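Local coordinates for protein polyhedrin (Uranotaenia sapphirina cypovirus, PDB 4ZQX) that packs into the crystalline polyhedra that enclose cypovirus particles, and binds ATP, at residues 49-55 / 174-180; 116-120 / 136-140; 145-150 / 160-164. All coordinates share one frame; numbering follows the deposited sequence.

Contact 1. Residues 49-55 / 174-180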
ATOM      1  N   PHE A  49      -9.748  10.326   8.683  1.00 29.74           N
ATOM      2  CA  PHE A  49      -9.639  11.576   7.919  1.00 28.94           C
ATOM      3  C   PHE A  49      -9.971  11.422   6.432  1.00 29.41           C
ATOM      4  O   PHE A  49     -10.748  12.198   5.875  1.00 29.92           O
ATOM      5  CB  PHE A  49      -8.229  12.136   8.114  1.00 30.21           C
ATOM      6  CG  PHE A  49      -7.851  12.271   9.559  1.00 31.41           C
ATOM      7  CD1 PHE A  49      -8.491  13.199  10.356  1.00 31.42           C
ATOM      8  CD2 PHE A  49      -6.889  11.448  10.131  1.00 32.65           C
ATOM      9  CE1 PHE A  49      -8.168  13.327  11.695  1.00 33.59           C
ATOM     10  CE2 PHE A  49      -6.557  11.577  11.468  1.00 34.33           C
ATOM     11  CZ  PHE A  49      -7.201  12.515  12.247  1.00 34.80           C
ATOM     12  N   VAL A  50      -9.381  10.427   5.792  1.00 29.78           N
ATOM     13  CA  VAL A  50      -9.725  10.076   4.416  1.00 29.54           C
ATOM     14  C   VAL A  50      -9.596   8.580   4.237  1.00 29.36           C
ATOM     15  O   VAL A  50      -8.499   8.038   4.387  1.00 31.63           O
ATOM     16  CB  VAL A  50      -8.784  10.742   3.367  1.00 33.31           C
ATOM     17  CG1 VAL A  50      -9.377  10.557   1.995  1.00 32.16           C
ATOM     18  CG2 VAL A  50      -8.559  12.197   3.658  1.00 35.81           C
ATOM     19  N   ILE A  51     -10.702   7.896   3.940  1.00 29.49           N
ATOM     20  CA  ILE A  51     -10.609   6.479   3.566  1.00 30.95           C
ATOM     21  C   ILE A  51     -10.210   6.437   2.102  1.00 30.51           C
ATOM     22  O   ILE A  51     -10.805   7.137   1.283  1.00 31.65           O
ATOM     23  CB  ILE A  51     -11.928   5.691   3.703  1.00 31.17           C
ATOM     24  CG1 ILE A  51     -12.534   5.849   5.097  1.00 33.05           C
ATOM     25  CG2 ILE A  51     -11.677   4.200   3.364  1.00 32.18           C
ATOM     26  CD1 ILE A  51     -13.872   5.136   5.257  1.00 36.01           C
ATOM     27  N   LYS A  52      -9.206   5.624   1.779  1.00 29.87           N
ATOM     28  CA  LYS A  52      -8.805   5.396   0.395  1.00 30.97           C
ATOM     29  C   LYS A  52      -8.968   3.911   0.079  1.00 32.28           C
ATOM     30  O   LYS A  52      -8.126   3.099   0.435  1.00 35.17           O
ATOM     31  CB  LYS A  52      -7.367   5.861   0.188  1.00 32.84           C
ATOM     32  CG  LYS A  52      -7.239   7.356   0.389  1.00 33.34           C
ATOM     33  CD  LYS A  52      -5.838   7.860   0.276  1.00 33.64           C
ATOM     34  CE  LYS A  52      -5.832   9.370   0.544  1.00 33.54           C
ATOM     35  NZ  LYS A  52      -4.542  10.042   0.298  1.00 33.14           N
ATOM     36  N   GLY A  53     -10.097   3.566  -0.535  1.00 30.21           N
ATOM     37  CA  GLY A  53     -10.428   2.192  -0.858  1.00 31.22           C
ATOM     38  C   GLY A  53     -10.046   1.922  -2.298  1.00 30.50           C
ATOM     39  O   GLY A  53     -10.750   2.325  -3.216  1.00 34.52           O
ATOM     40  N   VAL A  54      -8.899   1.279  -2.491  1.00 29.60           N
ATOM     41  CA  VAL A  54      -8.315   1.108  -3.820  1.00 30.69           C
ATOM     42  C   VAL A  54      -8.171  -0.370  -4.072  1.00 30.45           C
ATOM     43  O   VAL A  54      -7.455  -1.051  -3.336  1.00 31.31           O
ATOM     44  CB  VAL A  54      -6.920   1.777  -3.908  1.00 31.47           C
ATOM     45  CG1 VAL A  54      -6.303   1.564  -5.297  1.00 34.53           C
ATOM     46  CG2 VAL A  54      -7.031   3.263  -3.552  1.00 32.83           C
ATOM     47  N   ILE A  55      -8.859  -0.855  -5.109  1.00 30.64           N
ATOM     48  CA  ILE A  55      -8.899  -2.276  -5.427  1.00 30.97           C
ATOM     49  C   ILE A  55      -8.544  -2.502  -6.895  1.00 30.64           C
ATOM     50  O   ILE A  55      -9.163  -1.927  -7.792  1.00 31.88           O
ATOM     51  CB  ILE A  55     -10.298  -2.879  -5.140  1.00 32.26           C
ATOM     52  CG1 ILE A  55     -10.712  -2.605  -3.688  1.00 34.40           C
ATOM     53  CG2 ILE A  55     -10.289  -4.386  -5.409  1.00 32.86           C
ATOM     54  CD1 ILE A  55     -12.107  -3.092  -3.313  1.00 35.55           C
ATOM     55  N   ILE A 174     -11.427  -0.244  -8.747  1.00 30.15           N
ATOM     56  CA  ILE A 174     -12.203   0.649  -7.890  1.00 28.64           C
ATOM     57  C   ILE A 174     -11.332   1.654  -7.170  1.00 28.06           C
ATOM     58  O   ILE A 174     -10.276   1.305  -6.629  1.00 29.95           O
ATOM     59  CB  ILE A 174     -12.967  -0.149  -6.801  1.00 32.75           C
ATOM     60  CG1 ILE A 174     -13.951  -1.133  -7.431  1.00 35.69           C
ATOM     61  CG2 ILE A 174     -13.705   0.795  -5.874  1.00 34.71           C
ATOM     62  CD1 ILE A 174     -14.649  -2.023  -6.399  1.00 38.23           C
ATOM     63  N   ALA A 175     -11.784   2.901  -7.153  1.00 29.71           N
ATOM     64  CA  ALA A 175     -11.181   3.926  -6.301  1.00 29.50           C
ATOM     65  C   ALA A 175     -12.271   4.672  -5.547  1.00 29.77           C
ATOM     66  O   ALA A 175     -13.101   5.345  -6.152  1.00 32.28           O
ATOM     67  CB  ALA A 175     -10.367   4.896  -7.122  1.00 29.87           C
ATOM     68  N   VAL A 176     -12.250   4.531  -4.230  1.00 29.02           N
ATOM     69  CA  VAL A 176     -13.209   5.175  -3.349  1.00 29.36           C
ATOM     70  C   VAL A 176     -12.433   6.126  -2.452  1.00 28.96           C
ATOM     71  O   VAL A 176     -11.449   5.729  -1.825  1.00 30.48           O
ATOM     72  CB  VAL A 176     -13.952   4.136  -2.481  1.00 31.49           C
ATOM     73  CG1 VAL A 176     -14.982   4.808  -1.570  1.00 31.12           C
ATOM     74  CG2 VAL A 176     -14.635   3.147  -3.354  1.00 32.43           C
ATOM     75  N   ILE A 177     -12.862   7.381  -2.421  1.00 29.26           N
ATOM     76  CA  ILE A 177     -12.262   8.385  -1.561  1.00 30.09           C
ATOM     77  C   ILE A 177     -13.349   8.911  -0.640  1.00 29.24           C
ATOM     78  O   ILE A 177     -14.346   9.431  -1.130  1.00 29.69           O
ATOM     79  CB  ILE A 177     -11.697   9.550  -2.394  1.00 30.76           C
ATOM     80  CG1 ILE A 177     -10.643   9.025  -3.368  1.00 32.27           C
ATOM     81  CG2 ILE A 177     -11.055  10.609  -1.479  1.00 31.84           C
ATOM     82  CD1 ILE A 177     -10.178  10.027  -4.398  1.00 33.31           C
ATOM     83  N   VAL A 178     -13.161   8.775   0.671  1.00 29.39           N
ATOM     84  CA  VAL A 178     -14.186   9.128   1.657  1.00 30.87           C
ATOM     85  C   VAL A 178     -13.635  10.130   2.659  1.00 30.77           C
ATOM     86  O   VAL A 178     -12.958   9.738   3.615  1.00 31.76           O
ATOM     87  CB  VAL A 178     -14.663   7.906   2.442  1.00 32.15           C
ATOM     88  CG1 VAL A 178     -15.810   8.284   3.358  1.00 33.51           C
ATOM     89  CG2 VAL A 178     -15.084   6.811   1.502  1.00 32.68           C
ATOM     90  N   PRO A 179     -13.918  11.432   2.458  1.00 30.86           N
ATOM     91  CA  PRO A 179     -13.381  12.456   3.367  1.00 30.43           C
ATOM     92  C   PRO A 179     -14.259  12.664   4.595  1.00 30.02           C
ATOM     93  O   PRO A 179     -15.477  12.447   4.540  1.00 31.04           O
ATOM     94  CB  PRO A 179     -13.377  13.735   2.505  1.00 32.90           C
ATOM     95  CG  PRO A 179     -14.005  13.389   1.227  1.00 33.54           C
ATOM     96  CD  PRO A 179     -14.652  12.052   1.347  1.00 32.05           C
ATOM     97  N   ARG A 180     -13.623  13.063   5.691  1.00 28.73           N
ATOM     98  CA  ARG A 180     -14.324  13.390   6.916  1.00 28.78           C
ATOM     99  C   ARG A 180     -15.197  14.659   6.806  1.00 30.29           C
ATOM    100  O   ARG A 180     -14.793  15.654   6.213  1.00 31.69           O
ATOM    101  CB  ARG A 180     -13.303  13.593   8.036  1.00 32.43           C
ATOM    102  CG  ARG A 180     -13.962  13.696   9.401  1.00 33.62           C
ATOM    103  CD  ARG A 180     -12.962  13.814  10.540  1.00 36.89           C
ATOM    104  NE  ARG A 180     -13.637  13.612  11.823  1.00 42.52           N
ATOM    105  CZ  ARG A 180     -13.868  12.418  12.390  1.00 45.05           C
ATOM    106  NH1 ARG A 180     -13.468  11.268  11.828  1.00 44.97           N
ATOM    107  NH2 ARG A 180     -14.507  12.373  13.541  1.00 44.73           N
TER
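The carbonyl oxygen V178 O is held by two groups of the facing strand. I51 N donates to V178 O at 2.9 Å, and V50 CA brings its hydrogen to the same V178 O at 3.3 Å. V178 N returns the bond to I51 O. Reciprocal pairs of the same kind join G53 with V176 and I55 with I174, the last being the straightest: I55 N meets I174 O at 3.0 Å with 170° at the hydrogen. One more bond, R180 N to F49 O, continues the ladder past the strand ends.

This is a regular antiparallel ladder, with strand 50-55 at one edge of a three-stranded sheet and strand 173-179 in its middle. I51, I55, I174, V176 and V178 share the face that packs on strands 27-34, 40-47 and 101-107 of the larger sheet, so two layers sandwich an apolar core. Here I51 and V178 lie side by side, CB to CB 3.7 Å apart. CG1 of I51 sits beside the backbone N (chi1 -53°), and from there CD1 runs along V178, 4.0 Å from V178 CB. I55 and I174 pair in the same manner, their CD1 atoms 4.1 Å apart.

On the reverse face V50 CG1 rests against I177 CG2 at 3.9 Å. That face meets the second subunit: K52, extended beyond CG, carries NZ to the carbonyls of I198 and L201 there, while E199 of that subunit packs on V50 and P179.

Contact 2. Residues 116-120 / 136-140; sequences SIDIR and DRIRP
A turn at chi3 (68°) bends the side chain of R120 and swings its guanidinium across to D136 and the backbone of R137, while D118, with CG anti to its own N (chi1 -174°), reaches out from the same strand to meet it. R120 NH2 lies 2.8 Å from D136 OD1 in a salt bridge, with the two side chains crossing at about a right angle and the guanidinium and carboxylate planes 57° apart. R120 NH1 is shared: it donates to R137 O at 2.9 Å, nearly straight and within both the guanidinium and the carbonyl plane, and also to D118 OD2 at 2.8 Å, which it meets on the syn side. R120 NH2 adds only a weak bond to R137 O. With NE donating to G124 O, all three nitrogens of the guanidinium have partners, which should fix its rotation.

D118, R120 and D136 thus form a salt-bridge network that ties the edge strand 116-120 of the three-stranded sheet to an irregular loop. D118 OD2 does more: a water donates to it at 2.7 Å and accepts from R139 N at 2.9 Å, linking strand and loop where their backbones do not bond directly. Beside this, the CD and CG carbons of P140 cross the D118 carboxylate obliquely, P140 CD 3.6 Å from D118 OD2.

The loop also faces the second subunit. R139 forms a salt bridge through its guanidinium with D24 of that subunit, and R139 CG lies 4.2 Å from S116 OG. D136 OD1 also accepts from S126 N, and OD2 accepts from N26 of the second subunit; E28 of that subunit is close by, which could raise the proton affinity of either acid.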
ATOM      1  N   SER A 116     -16.519  10.060  -2.983  1.00 30.87           N
ATOM      2  CA  SER A 116     -16.517   9.698  -4.400  1.00 30.42           C
ATOM      3  C   SER A 116     -16.238   8.220  -4.610  1.00 30.86           C
ATOM      4  O   SER A 116     -15.374   7.647  -3.970  1.00 30.99           O
ATOM      5  CB  SER A 116     -15.517  10.549  -5.179  1.00 32.96           C
ATOM      6  OG  SER A 116     -14.204  10.368  -4.705  1.00 32.25           O
ATOM      7  N   ILE A 117     -17.006   7.614  -5.508  1.00 29.73           N
ATOM      8  CA  ILE A 117     -16.849   6.208  -5.857  1.00 28.69           C
ATOM      9  C   ILE A 117     -16.629   6.172  -7.360  1.00 28.10           C
ATOM     10  O   ILE A 117     -17.516   6.517  -8.127  1.00 30.61           O
ATOM     11  CB  ILE A 117     -18.090   5.380  -5.472  1.00 29.81           C
ATOM     12  CG1 ILE A 117     -18.337   5.473  -3.961  1.00 31.84           C
ATOM     13  CG2 ILE A 117     -17.927   3.922  -5.904  1.00 31.16           C
ATOM     14  CD1 ILE A 117     -19.672   4.882  -3.523  1.00 33.73           C
ATOM     15  N   ASP A 118     -15.435   5.774  -7.764  1.00 28.47           N
ATOM     16  CA  ASP A 118     -15.045   5.801  -9.164  1.00 29.37           C
ATOM     17  C   ASP A 118     -14.792   4.368  -9.631  1.00 29.10           C
ATOM     18  O   ASP A 118     -13.872   3.705  -9.149  1.00 30.58           O
ATOM     19  CB  ASP A 118     -13.788   6.679  -9.280  1.00 30.28           C
ATOM     20  CG  ASP A 118     -13.332   6.917 -10.717  1.00 32.30           C
ATOM     21  OD1 ASP A 118     -14.093   6.645 -11.677  1.00 32.20           O
ATOM     22  OD2 ASP A 118     -12.194   7.419 -10.865  1.00 32.45           O
ATOM     23  N   ILE A 119     -15.633   3.894 -10.544  1.00 28.88           N
ATOM     24  CA  ILE A 119     -15.470   2.584 -11.171  1.00 29.38           C
ATOM     25  C   ILE A 119     -14.621   2.772 -12.422  1.00 30.98           C
ATOM     26  O   ILE A 119     -15.056   3.446 -13.379  1.00 32.11           O
ATOM     27  CB  ILE A 119     -16.812   1.983 -11.553  1.00 32.45           C
ATOM     28  CG1 ILE A 119     -17.760   1.973 -10.349  1.00 36.00           C
ATOM     29  CG2 ILE A 119     -16.626   0.570 -12.107  1.00 33.89           C
ATOM     30  CD1 ILE A 119     -17.250   1.228  -9.154  1.00 38.57           C
ATOM     31  N   ARG A 120     -13.415   2.193 -12.390  1.00 30.43           N
ATOM     32  CA  ARG A 120     -12.378   2.442 -13.398  1.00 29.37           C
ATOM     33  C   ARG A 120     -12.159   1.198 -14.245  1.00 29.32           C
ATOM     34  O   ARG A 120     -12.719   0.158 -13.958  1.00 31.01           O
ATOM     35  CB  ARG A 120     -11.063   2.879 -12.731  1.00 31.22           C
ATOM     36  CG  ARG A 120     -11.228   4.124 -11.844  1.00 30.44           C
ATOM     37  CD  ARG A 120      -9.967   4.493 -11.102  1.00 31.19           C
ATOM     38  NE  ARG A 120      -8.897   4.979 -11.978  1.00 30.44           N
ATOM     39  CZ  ARG A 120      -8.776   6.234 -12.403  1.00 30.36           C
ATOM     40  NH1 ARG A 120      -9.670   7.160 -12.056  1.00 32.10           N
ATOM     41  NH2 ARG A 120      -7.750   6.573 -13.179  1.00 30.95           N
ATOM     42  N   ASP A 136      -6.759  10.265 -18.662  1.00 31.83           N
ATOM     43  CA  ASP A 136      -6.803   9.504 -17.426  1.00 29.25           C
ATOM     44  C   ASP A 136      -6.734  10.514 -16.273  1.00 31.48           C
ATOM     45  O   ASP A 136      -5.810  11.333 -16.207  1.00 31.48           O
ATOM     46  CB  ASP A 136      -5.633   8.515 -17.398  1.00 29.79           C
ATOM     47  CG  ASP A 136      -5.626   7.630 -16.161  1.00 30.48           C
ATOM     48  OD1 ASP A 136      -6.691   7.115 -15.765  1.00 30.44           O
ATOM     49  OD2 ASP A 136      -4.531   7.443 -15.574  1.00 33.51           O
ATOM     50  N   ARG A 137      -7.720  10.464 -15.385  1.00 30.83           N
ATOM     51  CA  ARG A 137      -7.867  11.476 -14.339  1.00 28.77           C
ATOM     52  C   ARG A 137      -8.554  10.844 -13.136  1.00 29.20           C
ATOM     53  O   ARG A 137      -8.976   9.695 -13.210  1.00 31.02           O
ATOM     54  CB  ARG A 137      -8.644  12.702 -14.855  1.00 29.84           C
ATOM     55  CG  ARG A 137      -9.958  12.399 -15.568  1.00 32.10           C
ATOM     56  CD  ARG A 137     -11.155  12.269 -14.627  1.00 33.09           C
ATOM     57  NE  ARG A 137     -11.327  13.456 -13.786  1.00 32.32           N
ATOM     58  CZ  ARG A 137     -11.901  14.592 -14.168  1.00 33.30           C
ATOM     59  NH1 ARG A 137     -12.403  14.730 -15.393  1.00 33.60           N
ATOM     60  NH2 ARG A 137     -11.972  15.603 -13.314  1.00 34.21           N
ATOM     61  N   ILE A 138      -8.647  11.579 -12.033  1.00 30.75           N
ATOM     62  CA  ILE A 138      -9.343  11.079 -10.852  1.00 29.15           C
ATOM     63  C   ILE A 138     -10.536  12.000 -10.568  1.00 29.54           C
ATOM     64  O   ILE A 138     -10.639  13.106 -11.122  1.00 30.48           O
ATOM     65  CB  ILE A 138      -8.430  10.969  -9.607  1.00 30.55           C
ATOM     66  CG1 ILE A 138      -8.005  12.348  -9.091  1.00 31.04           C
ATOM     67  CG2 ILE A 138      -7.206  10.115  -9.933  1.00 31.52           C
ATOM     68  CD1 ILE A 138      -7.330  12.301  -7.715  1.00 31.80           C
ATOM     69  N   ARG A 139     -11.428  11.517  -9.716  1.00 29.30           N
ATOM     70  CA  ARG A 139     -12.568  12.290  -9.232  1.00 29.24           C
ATOM     71  C   ARG A 139     -13.396  12.927 -10.339  1.00 29.87           C
ATOM     72  O   ARG A 139     -13.611  14.129 -10.341  1.00 32.02           O
ATOM     73  CB  ARG A 139     -12.085  13.345  -8.224  1.00 30.35           C
ATOM     74  CG  ARG A 139     -11.545  12.703  -6.972  1.00 30.35           C
ATOM     75  CD  ARG A 139     -11.093  13.680  -5.907  1.00 31.34           C
ATOM     76  NE  ARG A 139      -9.918  14.465  -6.274  1.00 32.24           N
ATOM     77  CZ  ARG A 139      -9.117  15.056  -5.389  1.00 30.39           C
ATOM     78  NH1 ARG A 139      -9.375  14.953  -4.088  1.00 31.19           N
ATOM     79  NH2 ARG A 139      -8.059  15.749  -5.801  1.00 32.13           N
ATOM     80  N   PRO A 140     -13.858  12.108 -11.291  1.00 30.19           N
ATOM     81  CA  PRO A 140     -14.762  12.654 -12.310  1.00 29.57           C
ATOM     82  C   PRO A 140     -16.085  13.089 -11.676  1.00 28.39           C
ATOM     83  O   PRO A 140     -16.456  12.559 -10.630  1.00 29.39           O
ATOM     84  CB  PRO A 140     -14.980  11.471 -13.260  1.00 31.63           C
ATOM     85  CG  PRO A 140     -14.805  10.282 -12.401  1.00 32.32           C
ATOM     86  CD  PRO A 140     -13.716  10.647 -11.414  1.00 31.04           C
TER
HETATM   87  O   HOH W   1     -11.215   8.824  -8.722  1.00 30.11           O
HETATM   88  O   HOH W   2     -12.050   8.601 -13.864  1.00 35.99           O

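Contact 3. Residues 145-150 / 160-164; sequences KRNKFV and EKAWY
K145 lies over the indole of W163 and makes one of the tight parts of this contact. Its CE stands 3.7 Å from the centroid of the six-membered ring, 19° off the ring normal, a CH-pi contact over the face. The bend at chi2 (-49°) carries the lysine chain obliquely across the indole, with CD near NE1 and CE2 and CE near CZ2. NZ goes on to the carbonyl of C142. At the rim of the indole, close to its plane, K148 O approaches W163 CD1 at 3.8 Å.

The backbone is equally close-fitting at V150 and A162, an antiparallel hydrogen-bonded pair: V150 N donates to A162 O at 2.8 Å in an almost straight bond, and A162 N answers to V150 O. F149 fills the corner between them and the indole, its CD1 3.9 Å from W163 CB and its ring edge toward A162 O. K161 passes its CD 3.8 Å from F149 CB before NZ reaches a salt bridge with D151.

The turn 146-148 makes the loose side. R146, N147 and K148 are exposed in the trimer, though all three touch a neighbouring molecule in the crystal, and K148 sends its amine away from strand 160-164, lending little beyond its carbonyl to the contact.

V150 opens strand 150-152, an outermost strand, within this chain, of the six-stranded sheet, and its side chain lies about 5 Å from the bound ATP. Inward of it, strand 160-166 bonds to strand 101-107, while F149 and W163 lean on I117 of strand 116-120 and W112 meets F149 edge-to-face.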
ATOM      1  N   LYS A 145     -21.613  10.874  -5.384  1.00 30.88           N
ATOM      2  CA  LYS A 145     -22.977  10.351  -5.423  1.00 31.71           C
ATOM      3  C   LYS A 145     -23.970  11.239  -4.678  1.00 31.26           C
ATOM      4  O   LYS A 145     -25.130  11.348  -5.086  1.00 32.36           O
ATOM      5  CB  LYS A 145     -23.025   8.912  -4.893  1.00 33.18           C
ATOM      6  CG  LYS A 145     -22.077   7.941  -5.591  1.00 32.54           C
ATOM      7  CD  LYS A 145     -22.176   8.015  -7.107  1.00 33.41           C
ATOM      8  CE  LYS A 145     -21.228   7.074  -7.792  1.00 32.55           C
ATOM      9  NZ  LYS A 145     -21.390   7.201  -9.263  1.00 32.91           N
ATOM     10  N   ARG A 146     -23.508  11.886  -3.607  1.00 30.25           N
ATOM     11  CA  ARG A 146     -24.337  12.810  -2.826  1.00 29.10           C
ATOM     12  C   ARG A 146     -25.719  12.222  -2.478  1.00 28.98           C
ATOM     13  O   ARG A 146     -25.782  11.221  -1.761  1.00 31.13           O
ATOM     14  CB  ARG A 146     -24.414  14.190  -3.511  1.00 29.62           C
ATOM     15  CG  ARG A 146     -23.035  14.764  -3.826  1.00 30.27           C
ATOM     16  CD  ARG A 146     -23.102  16.239  -4.179  1.00 29.99           C
ATOM     17  NE  ARG A 146     -21.975  16.606  -5.032  1.00 32.72           N
ATOM     18  CZ  ARG A 146     -21.976  16.461  -6.356  1.00 35.13           C
ATOM     19  NH1 ARG A 146     -23.061  16.001  -6.985  1.00 36.58           N
ATOM     20  NH2 ARG A 146     -20.904  16.778  -7.058  1.00 35.40           N
ATOM     21  N   ASN A 147     -26.813  12.812  -2.961  1.00 27.40           N
ATOM     22  CA  ASN A 147     -28.141  12.319  -2.579  1.00 28.57           C
ATOM     23  C   ASN A 147     -28.576  11.026  -3.284  1.00 29.46           C
ATOM     24  O   ASN A 147     -29.678  10.528  -3.055  1.00 31.88           O
ATOM     25  CB  ASN A 147     -29.199  13.421  -2.720  1.00 30.31           C
ATOM     26  CG  ASN A 147     -29.123  14.408  -1.597  1.00 32.31           C
ATOM     27  OD1 ASN A 147     -29.607  14.148  -0.486  1.00 35.74           O
ATOM     28  ND2 ASN A 147     -28.472  15.525  -1.850  1.00 32.46           N
ATOM     29  N   LYS A 148     -27.693  10.467  -4.103  1.00 29.21           N
ATOM     30  CA  LYS A 148     -27.926   9.166  -4.704  1.00 29.08           C
ATOM     31  C   LYS A 148     -27.477   8.025  -3.767  1.00 29.37           C
ATOM     32  O   LYS A 148     -27.741   6.855  -4.051  1.00 32.92           O
ATOM     33  CB  LYS A 148     -27.264   9.073  -6.080  1.00 29.71           C
ATOM     34  CG  LYS A 148     -27.929   9.963  -7.117  1.00 30.64           C
ATOM     35  CD  LYS A 148     -27.220   9.978  -8.455  1.00 32.02           C
ATOM     36  CE  LYS A 148     -28.071  10.725  -9.477  1.00 34.84           C
ATOM     37  NZ  LYS A 148     -27.329  11.009 -10.725  1.00 35.82           N
ATOM     38  N   PHE A 149     -26.821   8.359  -2.656  1.00 28.76           N
ATOM     39  CA  PHE A 149     -26.632   7.378  -1.579  1.00 29.35           C
ATOM     40  C   PHE A 149     -27.992   6.988  -1.002  1.00 30.86           C
ATOM     41  O   PHE A 149     -28.896   7.819  -0.905  1.00 32.09           O
ATOM     42  CB  PHE A 149     -25.743   7.916  -0.440  1.00 30.35           C
ATOM     43  CG  PHE A 149     -24.268   7.919  -0.756  1.00 32.52           C
ATOM     44  CD1 PHE A 149     -23.574   6.727  -0.896  1.00 33.70           C
ATOM     45  CD2 PHE A 149     -23.578   9.106  -0.861  1.00 34.77           C
ATOM     46  CE1 PHE A 149     -22.218   6.726  -1.177  1.00 35.30           C
ATOM     47  CE2 PHE A 149     -22.228   9.122  -1.140  1.00 35.53           C
ATOM     48  CZ  PHE A 149     -21.539   7.925  -1.290  1.00 34.85           C
ATOM     49  N   VAL A 150     -28.110   5.730  -0.581  1.00 30.59           N
ATOM     50  CA  VAL A 150     -29.336   5.190  -0.023  1.00 32.25           C
ATOM     51  C   VAL A 150     -29.155   5.105   1.504  1.00 31.04           C
ATOM     52  O   VAL A 150     -28.181   4.538   1.971  1.00 32.70           O
ATOM     53  CB  VAL A 150     -29.581   3.775  -0.595  1.00 34.15           C
ATOM     54  CG1 VAL A 150     -30.802   3.123   0.048  1.00 36.19           C
ATOM     55  CG2 VAL A 150     -29.737   3.828  -2.118  1.00 35.75           C
ATOM     56  N   GLU A 160     -25.216   5.687   8.547  1.00 30.45           N
ATOM     57  CA  GLU A 160     -24.875   4.709   7.504  1.00 28.27           C
ATOM     58  C   GLU A 160     -25.655   4.986   6.216  1.00 29.36           C
ATOM     59  O   GLU A 160     -26.871   5.239   6.252  1.00 30.85           O
ATOM     60  CB  GLU A 160     -25.122   3.264   7.945  1.00 30.45           C
ATOM     61  CG  GLU A 160     -24.664   2.266   6.865  1.00 32.56           C
ATOM     62  CD  GLU A 160     -24.975   0.814   7.173  1.00 32.80           C
ATOM     63  OE1 GLU A 160     -25.014   0.442   8.351  1.00 32.18           O
ATOM     64  OE2 GLU A 160     -25.177   0.041   6.213  1.00 31.00           O
ATOM     65  N   LYS A 161     -24.938   4.927   5.095  1.00 29.24           N
ATOM     66  CA  LYS A 161     -25.544   4.963   3.772  1.00 30.54           C
ATOM     67  C   LYS A 161     -24.842   3.969   2.870  1.00 30.70           C
ATOM     68  O   LYS A 161     -23.716   3.554   3.150  1.00 32.98           O
ATOM     69  CB  LYS A 161     -25.424   6.358   3.144  1.00 31.34           C
ATOM     70  CG  LYS A 161     -26.006   7.476   3.987  1.00 31.37           C
ATOM     71  CD  LYS A 161     -26.001   8.796   3.210  1.00 32.99           C
ATOM     72  CE  LYS A 161     -26.242   9.993   4.104  1.00 34.28           C
ATOM     73  NZ  LYS A 161     -27.585   9.982   4.748  1.00 35.37           N
ATOM     74  N   ALA A 162     -25.494   3.623   1.767  1.00 29.59           N
ATOM     75  CA  ALA A 162     -24.940   2.671   0.828  1.00 30.54           C
ATOM     76  C   ALA A 162     -25.125   3.125  -0.612  1.00 29.69           C
ATOM     77  O   ALA A 162     -25.930   4.010  -0.904  1.00 30.84           O
ATOM     78  CB  ALA A 162     -25.584   1.314   1.024  1.00 31.64           C
ATOM     79  N   TRP A 163     -24.358   2.514  -1.506  1.00 29.96           N
ATOM     80  CA  TRP A 163     -24.516   2.728  -2.946  1.00 30.52           C
ATOM     81  C   TRP A 163     -24.375   1.384  -3.668  1.00 31.65           C
ATOM     82  O   TRP A 163     -23.574   0.544  -3.262  1.00 32.74           O
ATOM     83  CB  TRP A 163     -23.512   3.771  -3.466  1.00 32.36           C
ATOM     84  CG  TRP A 163     -23.766   4.159  -4.899  1.00 31.37           C
ATOM     85  CD1 TRP A 163     -24.801   4.915  -5.367  1.00 31.97           C
ATOM     86  CD2 TRP A 163     -22.986   3.796  -6.051  1.00 31.24           C
ATOM     87  NE1 TRP A 163     -24.716   5.046  -6.734  1.00 33.41           N
ATOM     88  CE2 TRP A 163     -23.608   4.379  -7.177  1.00 31.06           C
ATOM     89  CE3 TRP A 163     -21.808   3.056  -6.237  1.00 31.86           C
ATOM     90  CZ2 TRP A 163     -23.118   4.220  -8.472  1.00 31.86           C
ATOM     91  CZ3 TRP A 163     -21.312   2.903  -7.523  1.00 31.63           C
ATOM     92  CH2 TRP A 163     -21.961   3.495  -8.625  1.00 32.31           C
ATOM     93  N   TYR A 164     -25.162   1.179  -4.727  1.00 31.24           N
ATOM     94  CA  TYR A 164     -25.199  -0.104  -5.432  1.00 30.71           C
ATOM     95  C   TYR A 164     -24.992   0.088  -6.906  1.00 30.28           C
ATOM     96  O   TYR A 164     -25.431   1.078  -7.460  1.00 30.90           O
ATOM     97  CB  TYR A 164     -26.550  -0.799  -5.227  1.00 30.78           C
ATOM     98  CG  TYR A 164     -26.860  -1.033  -3.783  1.00 31.23           C
ATOM     99  CD1 TYR A 164     -26.401  -2.163  -3.126  1.00 32.09           C
ATOM    100  CD2 TYR A 164     -27.574  -0.095  -3.054  1.00 33.33           C
ATOM    101  CE1 TYR A 164     -26.663  -2.363  -1.793  1.00 32.62           C
ATOM    102  CE2 TYR A 164     -27.833  -0.284  -1.721  1.00 34.30           C
ATOM    103  CZ  TYR A 164     -27.370  -1.420  -1.090  1.00 33.71           C
ATOM    104  OH  TYR A 164     -27.617  -1.612   0.259  1.00 33.84           O
TER

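How the contacts relate
Contacts 1 and 2 meet on one three-stranded sheet, their centres 11 Å apart: D118 N lies 2.9 Å from A175 O and S116 N 2.9 Å from I177 O, probable hydrogen bonds that lay strand 116-120 beside strand 173-179. Both also face the second subunit, which contact 3 does not. Contact 3 belongs to the other, six-stranded sheet, 16 Å from contact 2 between centres, and I117 joins the two, with CG2 3.9 Å from W163 CZ3. Contacts 1 and 3 do not touch; their nearest atoms are about 7 Å apart. Of the three, contact 3 alone borders the ATP pocket; contacts 1 and 2 lie away from it.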